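Local coordinates for protein cytosol aminopeptidase (Staphylococcus aureus subsp. aureus, PDB 3KZW) that probably acts as a metal-dependent leucyl-type aminopeptidase, removing amino acids from the N-terminal ends of peptides, at residues K237-D240 with T241-S244. Numbering follows the deposited sequence.
Sequences KDYD and TLVS
Asp238 and Thr241 meet where strand 233-237 gives way to the short helix 239-244, a compact example of an N-cap. The backbone passes directly into the first turn: Leu242 N donates to Asp238 O at 3.0 Å, nearly straight. Val243 N follows onto Tyr239 O at 3.2 Å. The Asp238 carboxylate caps the helix start. Its CG sits between the backbone N and the carbonyl carbon (chi1 72°), which brings the carboxylate back toward the first turn, where Asp238 OD1 accepts from Thr241 N at 3.2 Å. Thr241 OG1 grips the same oxygen from the other face of the carboxylate plane, on the syn side, with OG1 to OD1 at 2.6 Å. Two donors thus hold OD1, and the helix start would probably favour its negative charge. The Lys237 and Thr241 side chains cross at about a right angle, with Lys237 CG against Thr241 CG2 at 3.8 Å. Past the cap, the Tyr239 ring, CG anti to the backbone N (chi1 -173°), leaves the helix to pack against Gln251 of helix 248-254 and Arg262 of strand 262-269. Val243 CG1 lies over one face of this ring in a CH-pi contact, 4.3 Å from the Tyr239 ring centroid and offset toward CE1.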
loop_
_atom_site.group_PDB
_atom_site.type_symbol
_atom_site.label_atom_id
_atom_site.label_comp_id
_atom_site.label_asym_id
_atom_site.label_seq_id
_atom_site.Cartn_x
_atom_site.Cartn_y
_atom_site.Cartn_z
ATOM N N LYS A 237 -23.682 -18.455 -30.972
ATOM C CA LYS A 237 -23.997 -19.487 -30.002
ATOM C C LYS A 237 -24.450 -18.817 -28.705
ATOM O O LYS A 237 -23.636 -18.210 -28.001
ATOM C CB LYS A 237 -22.750 -20.341 -29.768
ATOM C CG LYS A 237 -23.019 -21.790 -29.442
ATOM C CD LYS A 237 -21.826 -22.666 -29.816
ATOM C CE LYS A 237 -21.812 -22.988 -31.304
ATOM N NZ LYS A 237 -20.728 -23.938 -31.640
ATOM N N ASP A 238 -25.745 -18.910 -28.401
ATOM C CA ASP A 238 -26.298 -18.255 -27.211
ATOM C C ASP A 238 -25.971 -19.012 -25.920
ATOM O O ASP A 238 -25.393 -20.098 -25.959
ATOM C CB ASP A 238 -27.806 -17.973 -27.357
ATOM C CG ASP A 238 -28.672 -19.230 -27.276
ATOM O OD1 ASP A 238 -28.141 -20.349 -27.120
ATOM O OD2 ASP A 238 -29.911 -19.092 -27.368
ATOM N N TYR A 239 -26.343 -18.428 -24.784
ATOM C CA TYR A 239 -25.933 -18.927 -23.469
ATOM C C TYR A 239 -26.293 -20.389 -23.184
ATOM O O TYR A 239 -25.441 -21.155 -22.738
ATOM C CB TYR A 239 -26.450 -18.007 -22.351
ATOM C CG TYR A 239 -25.933 -18.347 -20.967
ATOM C CD1 TYR A 239 -24.565 -18.477 -20.722
ATOM C CD2 TYR A 239 -26.812 -18.521 -19.899
ATOM C CE1 TYR A 239 -24.086 -18.788 -19.453
ATOM C CE2 TYR A 239 -26.343 -18.829 -18.626
ATOM C CZ TYR A 239 -24.980 -18.961 -18.411
ATOM O OH TYR A 239 -24.507 -19.263 -17.156
ATOM N N ASP A 240 -27.541 -20.780 -23.431
ATOM C CA ASP A 240 -27.965 -22.154 -23.127
ATOM C C ASP A 240 -27.441 -23.204 -24.115
ATOM O O ASP A 240 -27.386 -24.391 -23.786
ATOM C CB ASP A 240 -29.486 -22.284 -22.893
ATOM C CG ASP A 240 -30.310 -21.262 -23.674
ATOM O OD1 ASP A 240 -30.031 -20.042 -23.573
ATOM O OD2 ASP A 240 -31.266 -21.684 -24.366
ATOM N N THR A 241 -27.044 -22.764 -25.309
ATOM C CA THR A 241 -26.406 -23.654 -26.279
ATOM C C THR A 241 -24.959 -23.914 -25.872
ATOM O O THR A 241 -24.523 -25.067 -25.830
ATOM C CB THR A 241 -26.448 -23.089 -27.719
ATOM O OG1 THR A 241 -27.790 -22.733 -28.058
ATOM C CG2 THR A 241 -25.944 -24.118 -28.724
ATOM N N LEU A 242 -24.227 -22.843 -25.560
ATOM C CA LEU A 242 -22.798 -22.953 -25.243
ATOM C C LEU A 242 -22.521 -23.702 -23.940
ATOM O O LEU A 242 -21.465 -24.309 -23.796
ATOM C CB LEU A 242 -22.090 -21.585 -25.288
ATOM C CG LEU A 242 -22.331 -20.473 -24.263
ATOM C CD1 LEU A 242 -21.455 -20.659 -23.034
ATOM C CD2 LEU A 242 -22.038 -19.133 -24.903
ATOM N N VAL A 243 -23.468 -23.670 -23.001
ATOM C CA VAL A 243 -23.325 -24.459 -21.772
ATOM C C VAL A 243 -23.562 -25.950 -22.032
ATOM O O VAL A 243 -22.754 -26.782 -21.624
ATOM C CB VAL A 243 -24.190 -23.935 -20.581
ATOM C CG1 VAL A 243 -23.746 -22.546 -20.170
ATOM C CG2 VAL A 243 -25.670 -23.944 -20.910
ATOM N N SER A 244 -24.649 -26.270 -22.735
ATOM C CA SER A 244 -24.991 -27.660 -23.062
ATOM C C SER A 244 -23.967 -28.318 -23.990
ATOM O O SER A 244 -23.827 -29.541 -23.999
ATOM C CB SER A 244 -26.394 -27.752 -23.667
ATOM O OG SER A 244 -26.490 -26.985 -24.853
#